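Local atomic coordinates of outer membrane protein SusF (Bacteroides thetaiotaomicron, PDB entry 4FE9), a protein that binds starch at the bacterial cell surface, holding it there before transport into the periplasm for degradation. Residues A[153-158]-A[241-246]; A[165-170]-A[198-203]; A[157-162]-A[182-187]. All blocks are in the same frame, centred on the assembly; numbering follows the deposited sequence.

Interaction 1: A[153-158]-A[241-246]; sequences YYIVGD and IKISFD. With GLC (alpha-D-glucopyranose), chain B.
Tyr153 and Ile155 face Phe245 and Ile243 in the buried interior of the first carbohydrate-binding module, whose core is that of an Ig-like beta-sandwich. Strands 153-157 and 241-246 run antiparallel but are not paired with each other: Tyr153 CA and Phe245 CA lie 9.1 Å apart, so the contact is made by side chains. The two rings form a T-shaped pair, with centroids 5.1 Å apart and planes at 79°. The edge of Phe245 leads, its CE2 standing over the centre of the Tyr153 ring at 3.7 Å from Tyr153 CD1. With CG trans to its backbone N, a chi1 of 166° sends the Phe245 ring across the interior to Tyr153. Tyrosine suits the other position because its ring lies in the core while OH bonds to the backbone N of Asp149, and Tyr180 adds a further edge-to-face partner. Beside the rings the two isoleucines reach toward each other tip to tip, Ile155 CD1 meeting Ile243 CG2 at 4.1 Å; Phe192 packs against both. Beyond the strand end, Asp158 belongs to the glucose site: the glucose (chain B) donates from O6 to Asp158 OD2 at 2.7 Å, while Asp158 OD1 accepts from the backbone N of Asn191. Alternate residues turned inward from two facing strands, largely apolar and meeting end to end or edge to face, are what a beta-sandwich core is built from.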
loop_
_atom_site.group_PDB
_atom_site.type_symbol
_atom_site.label_atom_id
_atom_site.label_comp_id
_atom_site.label_asym_id
_atom_site.label_seq_id
_atom_site.Cartn_x
_atom_site.Cartn_y
_atom_site.Cartn_z
ATOM N N TYR A 153 -17.409 8.358 -11.973
ATOM C CA TYR A 153 -16.482 8.267 -13.101
ATOM C C TYR A 153 -16.611 6.916 -13.803
ATOM O O TYR A 153 -16.854 5.912 -13.159
ATOM C CB TYR A 153 -15.039 8.437 -12.603
ATOM C CG TYR A 153 -14.782 9.811 -12.063
ATOM C CD1 TYR A 153 -14.497 10.850 -12.931
ATOM C CD2 TYR A 153 -15.119 10.132 -10.735
ATOM C CE1 TYR A 153 -14.492 12.204 -12.480
ATOM C CE2 TYR A 153 -15.089 11.477 -10.280
ATOM C CZ TYR A 153 -14.721 12.480 -11.145
ATOM O OH TYR A 153 -14.732 13.802 -10.728
ATOM N N TYR A 154 -16.336 6.904 -15.103
ATOM C CA TYR A 154 -16.409 5.686 -15.896
ATOM C C TYR A 154 -15.060 5.424 -16.619
ATOM O O TYR A 154 -14.355 6.382 -16.990
ATOM C CB TYR A 154 -17.521 5.829 -16.915
ATOM C CG TYR A 154 -18.878 5.765 -16.305
ATOM C CD1 TYR A 154 -19.410 6.861 -15.630
ATOM C CD2 TYR A 154 -19.641 4.598 -16.374
ATOM C CE1 TYR A 154 -20.680 6.805 -15.052
ATOM C CE2 TYR A 154 -20.922 4.543 -15.835
ATOM C CZ TYR A 154 -21.427 5.636 -15.153
ATOM O OH TYR A 154 -22.668 5.563 -14.561
ATOM N N ILE A 155 -14.705 4.148 -16.797
ATOM C CA ILE A 155 -13.616 3.772 -17.707
ATOM C C ILE A 155 -14.175 3.349 -19.049
ATOM O O ILE A 155 -15.142 2.549 -19.125
ATOM C CB ILE A 155 -12.782 2.628 -17.157
ATOM C CG1 ILE A 155 -12.236 2.960 -15.768
ATOM C CG2 ILE A 155 -11.673 2.216 -18.153
ATOM C CD1 ILE A 155 -11.147 3.948 -15.779
ATOM N N VAL A 156 -13.530 3.827 -20.109
ATOM C CA VAL A 156 -13.808 3.404 -21.464
ATOM C C VAL A 156 -12.425 3.116 -22.122
ATOM O O VAL A 156 -11.509 3.927 -22.011
ATOM C CB VAL A 156 -14.513 4.553 -22.243
ATOM C CG1 VAL A 156 -14.631 4.244 -23.720
ATOM C CG2 VAL A 156 -15.877 4.815 -21.669
ATOM N N GLY A 157 -12.280 1.979 -22.791
ATOM C CA GLY A 157 -11.030 1.662 -23.481
ATOM C C GLY A 157 -11.141 0.518 -24.467
ATOM O O GLY A 157 -12.244 0.176 -24.910
ATOM N N ASP A 158 -9.988 0.045 -24.946
ATOM C CA ASP A 158 -9.955 -1.063 -25.924
ATOM C C ASP A 158 -10.690 -2.268 -25.337
ATOM O O ASP A 158 -11.386 -2.969 -26.053
ATOM C CB ASP A 158 -8.523 -1.481 -26.276
ATOM C CG ASP A 158 -7.654 -0.308 -26.828
ATOM O OD1 ASP A 158 -6.440 -0.280 -26.524
ATOM O OD2 ASP A 158 -8.118 0.427 -27.705
ATOM N N ILE A 241 -6.407 -6.882 -13.485
ATOM C CA ILE A 241 -5.814 -5.597 -13.151
ATOM C C ILE A 241 -6.761 -4.792 -12.312
ATOM O O ILE A 241 -7.936 -5.133 -12.187
ATOM C CB ILE A 241 -5.440 -4.786 -14.415
ATOM C CG1 ILE A 241 -6.678 -4.468 -15.266
ATOM C CG2 ILE A 241 -4.406 -5.512 -15.227
ATOM C CD1 ILE A 241 -6.390 -3.398 -16.297
ATOM N N LYS A 242 -6.214 -3.796 -11.621
ATOM C CA LYS A 242 -7.022 -2.844 -10.889
ATOM C C LYS A 242 -6.585 -1.424 -11.249
ATOM O O LYS A 242 -5.401 -1.108 -11.199
ATOM C CB LYS A 242 -6.839 -3.069 -9.392
ATOM C CG LYS A 242 -7.503 -2.006 -8.541
ATOM C CD LYS A 242 -7.086 -2.142 -7.096
ATOM C CE LYS A 242 -8.257 -2.546 -6.233
ATOM N NZ LYS A 242 -7.786 -2.817 -4.811
ATOM N N ILE A 243 -7.526 -0.618 -11.699
ATOM C CA ILE A 243 -7.254 0.732 -12.123
ATOM C C ILE A 243 -7.756 1.661 -11.016
ATOM O O ILE A 243 -8.866 1.473 -10.535
ATOM C CB ILE A 243 -8.027 1.065 -13.389
ATOM C CG1 ILE A 243 -7.506 0.256 -14.566
ATOM C CG2 ILE A 243 -7.897 2.570 -13.727
ATOM C CD1 ILE A 243 -8.401 0.408 -15.790
ATOM N N SER A 244 -6.853 2.471 -10.450
ATOM C CA SER A 244 -7.233 3.396 -9.363
ATOM C C SER A 244 -7.092 4.823 -9.792
ATOM O O SER A 244 -6.087 5.189 -10.427
ATOM C CB SER A 244 -6.386 3.159 -8.126
ATOM O OG SER A 244 -6.607 1.857 -7.630
ATOM N N PHE A 245 -8.032 5.655 -9.366
ATOM C CA PHE A 245 -8.071 7.059 -9.767
ATOM C C PHE A 245 -8.343 7.916 -8.519
ATOM O O PHE A 245 -9.354 7.720 -7.834
ATOM C CB PHE A 245 -9.191 7.276 -10.795
ATOM C CG PHE A 245 -9.534 8.723 -11.022
ATOM C CD1 PHE A 245 -8.529 9.684 -11.117
ATOM C CD2 PHE A 245 -10.872 9.139 -11.085
ATOM C CE1 PHE A 245 -8.828 11.010 -11.317
ATOM C CE2 PHE A 245 -11.190 10.475 -11.307
ATOM C CZ PHE A 245 -10.166 11.429 -11.376
ATOM N N ASP A 246 -7.367 8.751 -8.156
ATOM C CA ASP A 246 -7.471 9.635 -6.990
ATOM C C ASP A 246 -7.906 11.005 -7.465
ATOM O O ASP A 246 -7.160 11.710 -8.178
ATOM C CB ASP A 246 -6.096 9.691 -6.296
ATOM C CG ASP A 246 -6.067 10.605 -5.072
ATOM O OD1 ASP A 246 -6.930 11.539 -4.954
ATOM O OD2 ASP A 246 -5.088 10.460 -4.285
HETATM C C1 GLC B . -7.051 5.580 -28.048
HETATM C C2 GLC B . -5.627 6.051 -28.049
HETATM C C3 GLC B . -4.971 5.782 -29.387
HETATM C C4 GLC B . -5.206 4.348 -29.837
HETATM C C5 GLC B . -6.366 3.764 -29.481
HETATM C C6 GLC B . -6.601 2.345 -29.919
HETATM O O2 GLC B . -5.612 7.463 -27.784
HETATM O O3 GLC B . -3.587 6.082 -29.266
HETATM O O4 GLC B . -4.808 4.005 -31.197
HETATM O O5 GLC B . -7.091 4.194 -28.299
HETATM O O6 GLC B . -5.996 1.495 -28.943
#

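Interaction 2: A[165-170]-A[198-203]; sequences NSAQQM and SAINGN
The side-chain amides of Asn165 and Asn203 are tilted by only 27° but are displaced, so that just the Asn165 amide nitrogen comes over the other group. Asn165 ND2 stands off one face of the Asn203 amide, toward its rim, 3.3 Å from Asn203 CG, while in the plane of that amide a lone pair of Asn203 OD1 receives the backbone N-H of Asn165. This bond is nearly straight, 2.9 Å from Asn165 N to Asn203 OD1 with 165° at the hydrogen. Asn165 ND2 is almost as near to Asn203 OD1, at 3.0 Å, but its hydrogens point poorly at the oxygen, so this approach is not a hydrogen bond. The extended first torsion of Asn203 (chi1 -162°) carries its carbonyl across to the peptide. Asparagine suits this place, having an acceptor on a short arm, and the backbone of Asn203 also bonds to that of Gly164. Gly202 makes the preceding turn with a positive phi, which a residue with a CB adopts only with difficulty. Nearer the strand, Ala167 CB touches Ile200 CD1 at 3.9 Å, a small methyl leaving room for the branched chain, which also rests on Tyr154. With one directed bond and little apolar burial, this surface junction of the 200-205 hairpin is held by geometry more than by buried area, and probably relies on the Asn203-Gly164 backbone bond as well.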
loop_
_atom_site.group_PDB
_atom_site.type_symbol
_atom_site.label_atom_id
_atom_site.label_comp_id
_atom_site.label_asym_id
_atom_site.label_seq_id
_atom_site.Cartn_x
_atom_site.Cartn_y
_atom_site.Cartn_z
ATOM N N ASN A 165 -22.358 2.954 -24.099
ATOM C CA ASN A 165 -23.015 1.733 -23.585
ATOM C C ASN A 165 -22.055 0.781 -22.921
ATOM O O ASN A 165 -22.449 0.029 -22.061
ATOM C CB ASN A 165 -23.798 0.983 -24.687
ATOM C CG ASN A 165 -25.009 1.763 -25.193
ATOM O OD1 ASN A 165 -25.621 2.556 -24.452
ATOM N ND2 ASN A 165 -25.315 1.600 -26.487
ATOM N N SER A 166 -20.796 0.777 -23.361
ATOM C CA SER A 166 -19.796 -0.181 -22.816
ATOM C C SER A 166 -19.030 0.362 -21.600
ATOM O O SER A 166 -18.210 -0.361 -21.007
ATOM C CB SER A 166 -18.799 -0.595 -23.892
ATOM O OG SER A 166 -19.471 -0.897 -25.099
ATOM N N ALA A 167 -19.215 1.645 -21.295
ATOM C CA ALA A 167 -18.423 2.293 -20.213
ATOM C C ALA A 167 -18.634 1.586 -18.882
ATOM O O ALA A 167 -19.700 1.130 -18.609
ATOM C CB ALA A 167 -18.771 3.761 -20.100
ATOM N N GLN A 168 -17.563 1.337 -18.154
ATOM C CA GLN A 168 -17.669 0.649 -16.887
ATOM C C GLN A 168 -17.498 1.598 -15.708
ATOM O O GLN A 168 -16.523 2.348 -15.656
ATOM C CB GLN A 168 -16.642 -0.464 -16.816
ATOM C CG GLN A 168 -17.013 -1.661 -17.728
ATOM C CD GLN A 168 -15.989 -2.786 -17.659
ATOM O OE1 GLN A 168 -15.336 -2.975 -16.633
ATOM N NE2 GLN A 168 -15.912 -3.595 -18.725
ATOM N N GLN A 169 -18.450 1.588 -14.777
ATOM C CA GLN A 169 -18.411 2.539 -13.663
ATOM C C GLN A 169 -17.356 2.162 -12.641
ATOM O O GLN A 169 -17.309 1.027 -12.185
ATOM C CB GLN A 169 -19.775 2.680 -12.963
ATOM C CG GLN A 169 -19.840 3.926 -12.096
ATOM C CD GLN A 169 -21.233 4.220 -11.581
ATOM O OE1 GLN A 169 -22.118 3.371 -11.637
ATOM N NE2 GLN A 169 -21.398 5.376 -10.973
ATOM N N MET A 170 -16.614 3.159 -12.186
ATOM C CA MET A 170 -15.658 2.976 -11.097
ATOM C C MET A 170 -16.361 2.973 -9.733
ATOM O O MET A 170 -17.333 3.694 -9.550
ATOM C CB MET A 170 -14.618 4.103 -11.143
ATOM C CG MET A 170 -13.974 4.264 -12.530
ATOM S SD MET A 170 -12.474 5.288 -12.491
ATOM C CE MET A 170 -11.305 4.145 -11.736
ATOM N N SER A 198 -20.832 13.015 -16.389
ATOM C CA SER A 198 -21.514 14.041 -17.183
ATOM C C SER A 198 -21.015 14.089 -18.650
ATOM O O SER A 198 -21.650 14.711 -19.508
ATOM C CB SER A 198 -21.359 15.420 -16.535
ATOM O OG SER A 198 -19.975 15.713 -16.295
ATOM N N ALA A 199 -19.898 13.414 -18.932
ATOM C CA ALA A 199 -19.377 13.331 -20.321
ATOM C C ALA A 199 -20.126 12.287 -21.182
ATOM O O ALA A 199 -19.862 12.148 -22.391
ATOM C CB ALA A 199 -17.891 13.022 -20.306
ATOM N N ILE A 200 -20.946 11.474 -20.538
ATOM C CA ILE A 200 -21.489 10.273 -21.185
ATOM C C ILE A 200 -23.004 10.332 -21.203
ATOM O O ILE A 200 -23.633 10.405 -20.152
ATOM C CB ILE A 200 -21.038 9.007 -20.445
ATOM C CG1 ILE A 200 -19.513 8.861 -20.549
ATOM C CG2 ILE A 200 -21.727 7.727 -21.044
ATOM C CD1 ILE A 200 -19.024 7.602 -19.954
ATOM N N ASN A 201 -23.583 10.438 -22.392
ATOM C CA ASN A 201 -25.041 10.545 -22.523
ATOM C C ASN A 201 -25.588 9.458 -23.450
ATOM O O ASN A 201 -25.312 9.473 -24.634
ATOM C CB ASN A 201 -25.412 11.934 -23.048
ATOM C CG ASN A 201 -25.014 13.059 -22.068
ATOM O OD1 ASN A 201 -25.568 13.153 -20.982
ATOM N ND2 ASN A 201 -23.948 13.777 -22.385
ATOM N N GLY A 202 -26.228 8.438 -22.874
ATOM C CA GLY A 202 -26.549 7.228 -23.633
ATOM C C GLY A 202 -25.290 6.560 -24.166
ATOM O O GLY A 202 -24.339 6.345 -23.425
ATOM N N ASN A 203 -25.267 6.263 -25.463
ATOM C CA ASN A 203 -24.085 5.682 -26.069
ATOM C C ASN A 203 -23.018 6.728 -26.403
ATOM O O ASN A 203 -21.918 6.374 -26.828
ATOM C CB ASN A 203 -24.444 4.899 -27.337
ATOM C CG ASN A 203 -23.353 3.936 -27.745
ATOM O OD1 ASN A 203 -22.809 3.217 -26.923
ATOM N ND2 ASN A 203 -22.973 3.988 -29.003
#

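Interaction 3: A[157-162]-A[182-187]. With GLC (alpha-D-glucopyranose), chain C; GLC (alpha-D-glucopyranose), chain B; EDO (1,2-ethanediol), chain M.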
loop_
_atom_site.group_PDB
_atom_site.type_symbol
_atom_site.label_atom_id
_atom_site.label_comp_id
_atom_site.label_asym_id
_atom_site.label_seq_id
_atom_site.Cartn_x
_atom_site.Cartn_y
_atom_site.Cartn_z
ATOM N N GLY A 157 -12.280 1.979 -22.791
ATOM C CA GLY A 157 -11.030 1.662 -23.481
ATOM C C GLY A 157 -11.141 0.518 -24.467
ATOM O O GLY A 157 -12.244 0.176 -24.910
ATOM N N ASP A 158 -9.988 0.045 -24.946
ATOM C CA ASP A 158 -9.955 -1.063 -25.924
ATOM C C ASP A 158 -10.690 -2.268 -25.337
ATOM O O ASP A 158 -11.386 -2.969 -26.053
ATOM C CB ASP A 158 -8.523 -1.481 -26.276
ATOM C CG ASP A 158 -7.654 -0.308 -26.828
ATOM O OD1 ASP A 158 -6.440 -0.280 -26.524
ATOM O OD2 ASP A 158 -8.118 0.427 -27.705
ATOM N N PHE A 159 -10.594 -2.459 -24.019
ATOM C CA PHE A 159 -11.153 -3.644 -23.397
ATOM C C PHE A 159 -12.649 -3.603 -23.216
ATOM O O PHE A 159 -13.292 -4.655 -23.120
ATOM C CB PHE A 159 -10.418 -4.025 -22.085
ATOM C CG PHE A 159 -10.758 -3.128 -20.896
ATOM C CD1 PHE A 159 -11.717 -3.516 -19.975
ATOM C CD2 PHE A 159 -10.041 -1.955 -20.660
ATOM C CE1 PHE A 159 -12.038 -2.689 -18.887
ATOM C CE2 PHE A 159 -10.341 -1.140 -19.587
ATOM C CZ PHE A 159 -11.348 -1.495 -18.702
ATOM N N THR A 160 -13.224 -2.402 -23.199
ATOM C CA THR A 160 -14.655 -2.266 -23.115
ATOM C C THR A 160 -15.277 -2.106 -24.500
ATOM O O THR A 160 -16.434 -2.439 -24.682
ATOM C CB THR A 160 -15.103 -1.024 -22.218
ATOM O OG1 THR A 160 -14.765 0.217 -22.882
ATOM C CG2 THR A 160 -14.450 -1.073 -20.826
ATOM N N GLY A 161 -14.581 -1.393 -25.387
ATOM C CA GLY A 161 -15.228 -0.750 -26.530
ATOM C C GLY A 161 -15.409 0.742 -26.285
ATOM O O GLY A 161 -15.840 1.157 -25.216
ATOM N N TRP A 162 -15.004 1.553 -27.251
ATOM C CA TRP A 162 -15.002 2.983 -27.062
ATOM C C TRP A 162 -16.411 3.586 -27.297
ATOM O O TRP A 162 -16.602 4.357 -28.204
ATOM C CB TRP A 162 -13.948 3.638 -27.974
ATOM C CG TRP A 162 -12.527 3.221 -27.647
ATOM C CD1 TRP A 162 -11.842 2.152 -28.169
ATOM C CD2 TRP A 162 -11.620 3.872 -26.736
ATOM N NE1 TRP A 162 -10.576 2.082 -27.604
ATOM C CE2 TRP A 162 -10.407 3.150 -26.757
ATOM C CE3 TRP A 162 -11.714 5.001 -25.909
ATOM C CZ2 TRP A 162 -9.273 3.558 -26.027
ATOM C CZ3 TRP A 162 -10.611 5.354 -25.124
ATOM C CH2 TRP A 162 -9.416 4.632 -25.181
ATOM N N LEU A 182 -11.527 0.440 -10.377
ATOM C CA LEU A 182 -12.137 -0.573 -11.223
ATOM C C LEU A 182 -11.239 -1.779 -11.296
ATOM O O LEU A 182 -10.097 -1.678 -11.690
ATOM C CB LEU A 182 -12.370 -0.042 -12.645
ATOM C CG LEU A 182 -13.127 -1.010 -13.526
ATOM C CD1 LEU A 182 -14.617 -0.894 -13.280
ATOM C CD2 LEU A 182 -12.790 -0.816 -15.011
ATOM N N GLU A 183 -11.793 -2.934 -10.979
ATOM C CA GLU A 183 -11.133 -4.182 -11.218
ATOM C C GLU A 183 -11.637 -4.759 -12.505
ATOM O O GLU A 183 -12.797 -4.669 -12.793
ATOM C CB GLU A 183 -11.396 -5.137 -10.064
ATOM C CG GLU A 183 -11.021 -4.533 -8.720
ATOM C CD GLU A 183 -11.331 -5.457 -7.563
ATOM O OE1 GLU A 183 -10.554 -6.412 -7.327
ATOM O OE2 GLU A 183 -12.423 -5.316 -6.985
ATOM N N ALA A 184 -10.735 -5.225 -13.341
ATOM C CA ALA A 184 -11.128 -5.818 -14.601
ATOM C C ALA A 184 -10.183 -6.947 -14.907
ATOM O O ALA A 184 -9.116 -7.071 -14.283
ATOM C CB ALA A 184 -11.092 -4.759 -15.727
ATOM N N GLU A 185 -10.559 -7.789 -15.856
ATOM C CA GLU A 185 -9.628 -8.781 -16.349
ATOM C C GLU A 185 -9.607 -8.735 -17.852
ATOM O O GLU A 185 -10.660 -8.722 -18.480
ATOM C CB GLU A 185 -10.022 -10.184 -15.872
ATOM C CG GLU A 185 -8.990 -11.258 -16.291
ATOM C CD GLU A 185 -9.369 -12.666 -15.847
ATOM O OE1 GLU A 185 -10.442 -12.830 -15.210
ATOM O OE2 GLU A 185 -8.591 -13.612 -16.139
ATOM N N ILE A 186 -8.426 -8.577 -18.433
ATOM C CA ILE A 186 -8.336 -8.300 -19.868
ATOM C C ILE A 186 -7.406 -9.267 -20.594
ATOM O O ILE A 186 -6.374 -9.660 -20.048
ATOM C CB ILE A 186 -7.869 -6.825 -20.155
ATOM C CG1 ILE A 186 -6.403 -6.626 -19.757
ATOM C CG2 ILE A 186 -8.791 -5.799 -19.408
ATOM C CD1 ILE A 186 -6.037 -5.166 -19.575
ATOM N N GLU A 187 -7.673 -9.473 -21.889
ATOM C CA GLU A 187 -6.929 -10.452 -22.710
ATOM C C GLU A 187 -5.610 -9.934 -23.216
ATOM O O GLU A 187 -4.745 -10.708 -23.547
ATOM C CB GLU A 187 -7.778 -10.918 -23.910
ATOM C CG GLU A 187 -9.237 -11.202 -23.538
ATOM C CD GLU A 187 -9.822 -12.418 -24.276
ATOM O OE1 GLU A 187 -9.607 -12.541 -25.518
ATOM O OE2 GLU A 187 -10.547 -13.206 -23.626
HETATM C C1 GLC C . -11.432 8.263 -28.888
HETATM C C2 GLC C . -10.467 8.516 -27.737
HETATM C C3 GLC C . -9.052 8.106 -28.151
HETATM C C4 GLC C . -9.054 6.648 -28.562
HETATM C C5 GLC C . -10.100 6.405 -29.645
HETATM C C6 GLC C . -10.205 4.910 -29.893
HETATM O O2 GLC C . -10.445 9.919 -27.443
HETATM O O3 GLC C . -8.195 8.288 -27.034
HETATM O O4 GLC C . -7.776 6.261 -29.035
HETATM O O5 GLC C . -11.420 6.865 -29.215
HETATM O O6 GLC C . -11.050 4.701 -30.999
HETATM C C1 GLC B . -7.051 5.580 -28.048
HETATM C C2 GLC B . -5.627 6.051 -28.049
HETATM C C3 GLC B . -4.971 5.782 -29.387
HETATM C C4 GLC B . -5.206 4.348 -29.837
HETATM C C5 GLC B . -6.366 3.764 -29.481
HETATM C C6 GLC B . -6.601 2.345 -29.919
HETATM O O2 GLC B . -5.612 7.463 -27.784
HETATM O O3 GLC B . -3.587 6.082 -29.266
HETATM O O4 GLC B . -4.808 4.005 -31.197
HETATM O O5 GLC B . -7.091 4.194 -28.299
HETATM O O6 GLC B . -5.996 1.495 -28.943
HETATM C C1 EDO M . -9.157 -6.737 -24.292
HETATM O O1 EDO M . -9.692 -7.749 -23.437
HETATM C C2 EDO M . -8.149 -5.901 -23.492
HETATM O O2 EDO M . -7.491 -4.944 -24.331
#
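The starch-binding loop after strand 153-157 rests, through Phe159, on strand 179-186 of the Ig-like module, and presents Trp162 to the sugar. One face of the Trp162 indole covers Gly157 CA; over the opposite face lies C6 of the glucose of chain C, 3.6 Å from Trp162 CE2, a CH-pi arrangement in which the flat ring serves as a platform. The glucose of chain B reaches the six-membered end, its O5 lying 3.2 Å from Trp162 CZ2. Trp162 NE1 donates to Asp158 OD2 at 3.0 Å, the acceptor lying in the ring plane, which helps to fix the indole's rotation. A leucine in its place would probably leave the chain C glucose without its flat platform and Asp158 without the indole N-H. Within the loop, Gly157 O accepts from the backbone N of both Gly161 and Thr160, and Gly157 N donates to Thr160 OG1 at 3.0 Å, so the turn is tied from within. Phe159 points the other way. Its CG occupies the cramped place between backbone N and carbonyl carbon (chi1 75°), and the side chain meets three apolar residues of the strand that face it. Ile186 CG2 packs on Phe159 CB at 3.6 Å; Ala184 CB, small enough to admit the ring, lies 3.9 Å from Phe159 CE1; and Leu182 CD2 meets the ring's edge at Phe159 CZ, 4.0 Å away.

In the fold
Along the chain, strand 153-157 comes first and opens interaction 1, which closes only when 241-246 returns to face it, enclosing most of the first carbohydrate-binding module. Interaction 3 sets out from the end of that strand, sharing Gly157 and Asp158, and closes a much shorter loop at 182-187. Interaction 2 begins inside that loop, at 165-170, and ends beyond it, at 198-203; the two therefore cross, while interaction 2 is nested within interaction 1. Strands 153-157, 168-172, 179-186 and 241-246 are successive neighbours in one antiparallel sheet. Interaction 1 spans its curved interior, interaction 3 joins the sugar-binding loop to it, and interaction 2 attaches the outlying 200-205 hairpin.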